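Local coordinates for UPF0345 protein ACIAD0356 (Acinetobacter sp. ADP1, PDB 3HQX), which probably catalyses the phosphorolysis of diverse purine and pyrimidine nucleosides to the free base and alpha-D-ribose 1-phosphate, and the reverse reactions, at residues G42-T47 / F95-D100; S65-V70 / S78-A83. All blocks are in the same frame, centred on the assembly; numbering follows the deposited sequence.

Contact 1. Residues G42-T47 / F95-D100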
ATOM      1  N   GLY A  42       4.514  -0.680   4.517  1.00  7.03           N
ATOM      2  CA  GLY A  42       3.544  -1.738   4.209  1.00  8.03           C
ATOM      3  C   GLY A  42       2.318  -1.772   5.103  1.00  7.14           C
ATOM      4  O   GLY A  42       2.256  -1.061   6.110  1.00  5.42           O
ATOM      5  N   VAL A  43       1.369  -2.609   4.668  1.00  6.22           N
ATOM      6  CA  VAL A  43       0.119  -2.843   5.347  1.00  7.00           C
ATOM      7  C   VAL A  43      -0.067  -4.361   5.409  1.00  5.48           C
ATOM      8  O   VAL A  43       0.179  -5.077   4.424  1.00  7.01           O
ATOM      9  CB  VAL A  43      -1.053  -2.175   4.607  1.00  8.51           C
ATOM     10  CG1 VAL A  43      -2.410  -2.629   5.210  1.00 12.17           C
ATOM     11  CG2 VAL A  43      -0.881  -0.625   4.619  1.00  7.27           C
ATOM     12  N   ILE A  44      -0.472  -4.817   6.568  1.00  7.31           N
ATOM     13  CA  ILE A  44      -0.965  -6.199   6.744  1.00  6.27           C
ATOM     14  C   ILE A  44      -2.430  -6.052   7.118  1.00  6.30           C
ATOM     15  O   ILE A  44      -2.786  -5.315   8.057  1.00  7.30           O
ATOM     16  CB  ILE A  44      -0.223  -6.970   7.834  1.00  6.82           C
ATOM     17  CG1 ILE A  44       1.222  -7.193   7.403  1.00  8.49           C
ATOM     18  CG2 ILE A  44      -0.906  -8.376   8.050  1.00  6.96           C
ATOM     19  CD1 ILE A  44       2.091  -7.845   8.421  1.00  8.54           C
ATOM     20  N   LEU A  45      -3.281  -6.784   6.397  1.00  7.83           N
ATOM     21  CA  LEU A  45      -4.701  -6.800   6.653  1.00  8.33           C
ATOM     22  C   LEU A  45      -5.055  -7.939   7.607  1.00  8.26           C
ATOM     23  O   LEU A  45      -4.267  -8.825   7.790  1.00  8.91           O
ATOM     24  CB  LEU A  45      -5.411  -6.976   5.331  1.00  9.86           C
ATOM     25  CG  LEU A  45      -5.272  -5.886   4.287  1.00 10.88           C
ATOM     26  CD1 LEU A  45      -6.021  -6.304   3.039  1.00 12.12           C
ATOM     27  CD2 LEU A  45      -5.828  -4.600   4.830  1.00 11.98           C
ATOM     28  N   PRO A  46      -6.229  -7.882   8.219  1.00  8.55           N
ATOM     29  CA  PRO A  46      -6.594  -8.875   9.234  1.00  9.07           C
ATOM     30  C   PRO A  46      -6.408 -10.305   8.747  1.00 10.04           C
ATOM     31  O   PRO A  46      -6.787 -10.659   7.620  1.00  9.95           O
ATOM     32  CB  PRO A  46      -8.049  -8.518   9.553  1.00  9.27           C
ATOM     33  CG  PRO A  46      -8.117  -7.108   9.303  1.00  9.97           C
ATOM     34  CD  PRO A  46      -7.239  -6.837   8.116  1.00  8.89           C
ATOM     35  N   THR A  47      -5.769 -11.115   9.586  1.00 10.59           N
ATOM     36  CA  THR A  47      -5.293 -12.444   9.204  1.00 11.83           C
ATOM     37  C   THR A  47      -6.168 -13.473   9.939  1.00 12.35           C
ATOM     38  O   THR A  47      -6.742 -13.148  10.979  1.00 14.63           O
ATOM     39  CB  THR A  47      -3.820 -12.678   9.674  1.00 11.66           C
ATOM     40  OG1 THR A  47      -3.720 -12.439  11.084  1.00 14.47           O
ATOM     41  CG2 THR A  47      -2.813 -11.809   8.976  1.00 10.71           C
ATOM     42  N   PHE A  95       9.862 -14.639  11.043  1.00 12.11           N
ATOM     43  CA  PHE A  95       8.853 -14.260  12.013  1.00 11.30           C
ATOM     44  C   PHE A  95       7.475 -14.587  11.473  1.00  9.57           C
ATOM     45  O   PHE A  95       7.304 -14.657  10.265  1.00 10.94           O
ATOM     46  CB  PHE A  95       9.013 -12.785  12.460  1.00 11.33           C
ATOM     47  CG  PHE A  95       8.691 -11.744  11.414  1.00 10.57           C
ATOM     48  CD1 PHE A  95       7.437 -11.195  11.366  1.00  8.99           C
ATOM     49  CD2 PHE A  95       9.626 -11.288  10.537  1.00 11.30           C
ATOM     50  CE1 PHE A  95       7.122 -10.191  10.497  1.00 10.19           C
ATOM     51  CE2 PHE A  95       9.307 -10.259   9.652  1.00 10.49           C
ATOM     52  CZ  PHE A  95       8.046  -9.739   9.632  1.00  9.74           C
ATOM     53  N   LYS A  96       6.522 -14.801  12.378  1.00  8.82           N
ATOM     54  CA  LYS A  96       5.154 -15.158  12.046  1.00  9.36           C
ATOM     55  C   LYS A  96       4.260 -14.166  12.737  1.00  9.51           C
ATOM     56  O   LYS A  96       4.362 -14.010  13.951  1.00  9.53           O
ATOM     57  CB  LYS A  96       4.824 -16.568  12.518  1.00  8.98           C
ATOM     58  CG  LYS A  96       5.797 -17.648  11.999  1.00 11.60           C
ATOM     59  CD  LYS A  96       5.325 -19.060  12.350  1.00 15.79           C
ATOM     60  CE  LYS A  96       6.144 -20.067  11.619  1.00 20.15           C
ATOM     61  NZ  LYS A  96       7.585 -19.716  11.755  1.00 22.96           N
ATOM     62  N   ILE A  97       3.440 -13.469  11.956  1.00  8.79           N
ATOM     63  CA  ILE A  97       2.730 -12.310  12.411  1.00  9.11           C
ATOM     64  C   ILE A  97       1.229 -12.476  12.179  1.00  8.58           C
ATOM     65  O   ILE A  97       0.784 -13.016  11.139  1.00  8.63           O
ATOM     66  CB  ILE A  97       3.294 -11.031  11.746  1.00  9.07           C
ATOM     67  CG1 ILE A  97       2.639  -9.751  12.312  1.00  9.30           C
ATOM     68  CG2 ILE A  97       3.126 -11.086  10.214  1.00  9.84           C
ATOM     69  CD1 ILE A  97       3.492  -8.452  12.065  1.00  8.02           C
ATOM     70  N   GLU A  98       0.455 -12.045  13.163  1.00  8.85           N
ATOM     71  CA  GLU A  98      -1.015 -12.036  13.058  1.00  9.34           C
ATOM     72  C   GLU A  98      -1.550 -10.671  13.498  1.00  7.91           C
ATOM     73  O   GLU A  98      -0.964 -10.003  14.353  1.00  6.28           O
ATOM     74  CB  GLU A  98      -1.662 -13.218  13.824  1.00 11.15           C
ATOM     75  CG  GLU A  98      -0.971 -13.582  15.061  1.00 16.36           C
ATOM     76  CD  GLU A  98      -1.519 -14.841  15.729  1.00 19.72           C
ATOM     77  OE1 GLU A  98      -1.497 -15.925  15.134  1.00 24.44           O
ATOM     78  OE2 GLU A  98      -1.964 -14.728  16.859  1.00 23.12           O
ATOM     79  N   THR A  99      -2.678 -10.284  12.915  1.00  8.52           N
ATOM     80  CA  THR A  99      -3.338  -9.077  13.309  1.00  8.13           C
ATOM     81  C   THR A  99      -4.833  -9.180  13.080  1.00  8.73           C
ATOM     82  O   THR A  99      -5.256  -9.933  12.194  1.00 10.43           O
ATOM     83  CB  THR A  99      -2.765  -7.845  12.525  1.00  8.65           C
ATOM     84  OG1 THR A  99      -3.371  -6.666  13.050  1.00  8.38           O
ATOM     85  CG2 THR A  99      -2.992  -7.976  10.987  1.00  9.01           C
ATOM     86  N   ASP A 100      -5.618  -8.479  13.888  1.00  7.26           N
ATOM     87  CA  ASP A 100      -7.115  -8.476  13.751  1.00  8.26           C
ATOM     88  C   ASP A 100      -7.651  -7.186  13.102  1.00  7.90           C
ATOM     89  O   ASP A 100      -8.866  -7.027  12.878  1.00  7.84           O
ATOM     90  CB  ASP A 100      -7.773  -8.644  15.133  1.00  8.52           C
ATOM     91  CG  ASP A 100      -7.439  -9.975  15.790  1.00 12.55           C
ATOM     92  OD1 ASP A 100      -7.204 -10.971  15.067  1.00 15.44           O
ATOM     93  OD2 ASP A 100      -7.444 -10.021  17.049  1.00 19.50           O
TER
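Thr47 meets the backbone of Thr99 with both its main chain and its side chain. Thr47 N donates to Thr99 O at 2.9 Å. The bond is nearly straight, 171° at the hydrogen, and runs close to the line of the C=O bond. The return bond uses a side chain: Thr99 N donates to Thr47 OG1 at 3.0 Å. A chi1 of 55° puts OG1 between the backbone N and the carbonyl carbon of Thr47, turned to Thr99. The two bonds thus grip both polar backbone atoms of Thr99. Thr99 OG1 is anti to its own N (chi1 -175°) and hydrogen-bonds to Glu67 O, with Glu101 O as a second carbonyl acceptor for the same hydroxyl. This leaves the methyl CG2 to face segment 42-47, where it lies 3.6 Å from Ile44 CG2, the two side chains crossing obliquely. In the cupin fold of this family, the contact joins strand 38-44 and the residues just after it, from the six-stranded sheet, to strand 94-98 and what follows it, from the four-stranded one. Between the sheets Ile44 and Ile97 reach tip to tip, with Ile44 CD1 3.8 Å from Ile97 CG2. Leu51 and Leu103 touch both isoleucines and extend this apolar core. Nearer the surface, the Pro46 ring lies against the carbonyl of Asp100, with Pro46 CG 3.7 Å from Asp100 O.

Contact 2. Residues S65-V70 / S78-A83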
ATOM      1  N   SER A  65       0.777   1.840  12.903  1.00  4.96           N
ATOM      2  CA  SER A  65      -0.606   1.826  13.321  1.00  5.37           C
ATOM      3  C   SER A  65      -1.084   0.414  13.560  1.00  6.15           C
ATOM      4  O   SER A  65      -0.780  -0.482  12.765  1.00  5.78           O
ATOM      5  CB  SER A  65      -1.456   2.488  12.270  1.00  6.23           C
ATOM      6  OG  SER A  65      -2.842   2.562  12.674  1.00  8.79           O
ATOM      7  N   GLY A  66      -1.831   0.210  14.645  1.00  4.81           N
ATOM      8  CA  GLY A  66      -2.409  -1.099  14.901  1.00  4.75           C
ATOM      9  C   GLY A  66      -1.717  -1.858  15.991  1.00  5.52           C
ATOM     10  O   GLY A  66      -0.944  -1.312  16.816  1.00  6.17           O
ATOM     11  N   GLU A  67      -2.042  -3.129  15.999  1.00  6.86           N
ATOM     12  CA  GLU A  67      -1.680  -4.068  17.062  1.00  6.26           C
ATOM     13  C   GLU A  67      -1.419  -5.393  16.392  1.00  6.63           C
ATOM     14  O   GLU A  67      -2.228  -5.824  15.544  1.00  7.34           O
ATOM     15  CB  GLU A  67      -2.850  -4.250  18.034  1.00  7.15           C
ATOM     16  CG  GLU A  67      -2.643  -5.354  19.084  1.00  8.30           C
ATOM     17  CD  GLU A  67      -3.746  -5.404  20.054  1.00 11.46           C
ATOM     18  OE1 GLU A  67      -4.122  -4.357  20.604  1.00 12.49           O
ATOM     19  OE2 GLU A  67      -4.290  -6.515  20.250  1.00 12.97           O
ATOM     20  N   CYS A  68      -0.318  -6.053  16.757  1.00  5.07           N
ATOM     21  CA  CYS A  68      -0.050  -7.402  16.198  1.00  5.94           C
ATOM     22  C   CYS A  68       0.529  -8.308  17.254  1.00  7.04           C
ATOM     23  O   CYS A  68       1.030  -7.863  18.266  1.00  6.03           O
ATOM     24  CB  CYS A  68       0.900  -7.356  14.968  1.00  5.68           C
ATOM     25  SG  CYS A  68       2.494  -6.648  15.298  1.00  7.69           S
ATOM     26  N   ARG A  69       0.483  -9.595  16.974  1.00  7.32           N
ATOM     27  CA  ARG A  69       1.182 -10.610  17.755  1.00  8.10           C
ATOM     28  C   ARG A  69       2.159 -11.336  16.856  1.00  8.31           C
ATOM     29  O   ARG A  69       1.804 -11.724  15.745  1.00  8.45           O
ATOM     30  CB  ARG A  69       0.170 -11.550  18.415  1.00  8.66           C
ATOM     31  CG  ARG A  69      -0.463 -10.876  19.598  1.00  9.32           C
ATOM     32  CD  ARG A  69      -1.576 -11.642  20.237  1.00 16.60           C
ATOM     33  NE  ARG A  69      -2.122 -10.992  21.426  1.00 18.69           N
ATOM     34  CZ  ARG A  69      -3.041 -10.024  21.427  1.00 24.68           C
ATOM     35  NH1 ARG A  69      -3.487  -9.450  20.267  1.00 26.21           N
ATOM     36  NH2 ARG A  69      -3.460  -9.565  22.611  1.00 25.41           N
ATOM     37  N   VAL A  70       3.384 -11.484  17.331  1.00  8.18           N
ATOM     38  CA  VAL A  70       4.471 -12.025  16.506  1.00  8.17           C
ATOM     39  C   VAL A  70       5.247 -13.077  17.258  1.00  8.87           C
ATOM     40  O   VAL A  70       5.570 -12.890  18.419  1.00  7.44           O
ATOM     41  CB  VAL A  70       5.475 -10.908  16.097  1.00  9.43           C
ATOM     42  CG1 VAL A  70       6.476 -11.454  15.135  1.00  8.86           C
ATOM     43  CG2 VAL A  70       4.739  -9.759  15.435  1.00 10.33           C
ATOM     44  N   SER A  78       3.848 -15.834  21.395  1.00 17.18           N
ATOM     45  CA  SER A  78       3.634 -14.622  20.672  1.00 16.21           C
ATOM     46  C   SER A  78       3.953 -13.477  21.599  1.00 14.59           C
ATOM     47  O   SER A  78       3.716 -13.551  22.826  1.00 14.79           O
ATOM     48  CB  SER A  78       2.171 -14.471  20.248  1.00 16.47           C
ATOM     49  OG  SER A  78       1.942 -14.958  18.941  1.00 22.93           O
ATOM     50  N   GLU A  79       4.472 -12.413  21.007  1.00 11.53           N
ATOM     51  CA  GLU A  79       4.757 -11.157  21.683  1.00 10.80           C
ATOM     52  C   GLU A  79       3.836 -10.108  21.010  1.00 10.22           C
ATOM     53  O   GLU A  79       3.598 -10.128  19.805  1.00  9.80           O
ATOM     54  CB  GLU A  79       6.207 -10.728  21.456  1.00 11.46           C
ATOM     55  CG  GLU A  79       7.292 -11.697  22.054  1.00 14.32           C
ATOM     56  CD  GLU A  79       8.709 -11.354  21.590  1.00 16.97           C
ATOM     57  OE1 GLU A  79       9.165 -10.194  21.793  1.00 18.56           O
ATOM     58  OE2 GLU A  79       9.400 -12.244  21.049  1.00 20.09           O
ATOM     59  N   LEU A  80       3.361  -9.188  21.820  1.00  9.27           N
ATOM     60  CA  LEU A  80       2.416  -8.159  21.418  1.00  8.73           C
ATOM     61  C   LEU A  80       3.153  -6.847  21.122  1.00  9.19           C
ATOM     62  O   LEU A  80       3.955  -6.399  21.909  1.00  8.66           O
ATOM     63  CB  LEU A  80       1.452  -7.883  22.565  1.00  8.73           C
ATOM     64  CG  LEU A  80       0.393  -6.779  22.407  1.00  9.62           C
ATOM     65  CD1 LEU A  80      -0.659  -7.160  21.441  1.00 10.68           C
ATOM     66  CD2 LEU A  80      -0.242  -6.580  23.803  1.00 11.84           C
ATOM     67  N   PHE A  81       2.813  -6.240  20.000  1.00  9.37           N
ATOM     68  CA  PHE A  81       3.340  -4.937  19.629  1.00  9.11           C
ATOM     69  C   PHE A  81       2.227  -4.036  19.197  1.00  9.55           C
ATOM     70  O   PHE A  81       1.320  -4.470  18.456  1.00 10.03           O
ATOM     71  CB  PHE A  81       4.349  -5.108  18.486  1.00  9.49           C
ATOM     72  CG  PHE A  81       5.485  -5.986  18.854  1.00  8.86           C
ATOM     73  CD1 PHE A  81       6.530  -5.516  19.626  1.00  9.75           C
ATOM     74  CD2 PHE A  81       5.458  -7.331  18.553  1.00 10.72           C
ATOM     75  CE1 PHE A  81       7.553  -6.368  20.031  1.00 10.08           C
ATOM     76  CE2 PHE A  81       6.483  -8.165  18.962  1.00 10.86           C
ATOM     77  CZ  PHE A  81       7.515  -7.689  19.695  1.00  9.90           C
ATOM     78  N   ARG A  82       2.319  -2.772  19.603  1.00  9.09           N
ATOM     79  CA  ARG A  82       1.362  -1.741  19.200  1.00  8.03           C
ATOM     80  C   ARG A  82       2.098  -0.568  18.591  1.00  6.86           C
ATOM     81  O   ARG A  82       3.347  -0.484  18.598  1.00  7.87           O
ATOM     82  CB  ARG A  82       0.479  -1.291  20.373  1.00  8.35           C
ATOM     83  CG  ARG A  82      -0.478  -2.341  20.871  1.00 11.00           C
ATOM     84  CD  ARG A  82      -1.370  -1.913  22.060  1.00 10.06           C
ATOM     85  NE  ARG A  82      -2.376  -2.937  22.314  1.00  8.87           N
ATOM     86  CZ  ARG A  82      -2.612  -3.552  23.477  1.00 10.32           C
ATOM     87  NH1 ARG A  82      -1.901  -3.256  24.563  1.00  7.77           N
ATOM     88  NH2 ARG A  82      -3.589  -4.457  23.538  1.00 13.15           N
ATOM     89  N   ALA A  83       1.322   0.362  18.042  1.00  6.45           N
ATOM     90  CA  ALA A  83       1.908   1.511  17.384  1.00  6.43           C
ATOM     91  C   ALA A  83       2.946   2.226  18.239  1.00  6.45           C
ATOM     92  O   ALA A  83       2.746   2.495  19.460  1.00  6.94           O
ATOM     93  CB  ALA A  83       0.801   2.511  16.920  1.00  6.12           C
TER
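This is the pairing of two antiparallel strands, 67-70 and 79-82, at one margin of the four-stranded sheet. Strand 79-82 is outermost within the chain. Four backbone bonds join the hydrogen-bonded pairs Cys68-Phe81 and Val70-Glu79; the first pair is held by Cys68 N to Phe81 O at 2.8 Å and Phe81 N to Cys68 O at 3.0 Å. The side chains of Cys68, Val70 and Phe81 share the buried face. Cys68 SG lies at the edge of the Phe81 ring, and Val70 CG2 meets Phe81 CD2 at 4.0 Å, the two side chains crossing at about a right angle. Phe87 and Ile63 also touch Phe81.

Glu67, Arg69, Leu80 and Arg82 occupy the other, more exposed face. Glu67 and Arg82 run side by side. Arg82 turns its NE side to the carboxylate, and Glu67 OE1 accepts from both Arg82 NE, at 2.8 Å, and Arg82 NH2, at 3.0 Å. OE1 lies near the guanidinium plane, but the donors come from above the carboxylate plane, the carboxylate and guanidinium planes being 68° apart. Glu67 OE2 uses its anti lone pair to accept from Arg69 NH1 at 3.0 Å. One carboxylate thus bridges two guanidinium groups and probably offsets their mutual repulsion. Leu80 sits between the arginines: its CD1 lies 3.7 Å above the centre of the Arg69 guanidinium, and its CD2 covers a face of Arg82 near the rim. The whole is a beta hairpin at the edge of a cupin sheet, with Cys68, Val70 and Phe81 packed on the inner face and a salt-bridge network across the outer one.

The centres of the two contacts lie about 9 Å apart. Contact 2 is nested along the chain inside the loop closed by contact 1: 42-47 comes first, then 65-70 and 78-83, then 95-100. Strands 94-98 and 67-72 are neighbours in the four-stranded sheet, so the contacts touch directly. Glu98 N probably donates to Arg69 O at 2.9 Å, and the Thr99 hydroxyl bond to Glu67 O is a second tie between them. Contact 1 ties this sheet to the six-stranded one, while contact 2 forms its outer hairpin. Together they link the hairpin, through strand 94-98, to the opposite sheet of the cupin domain. Residues Val43 and Leu45 of 42-47 and Ser65 also pack on the second subunit.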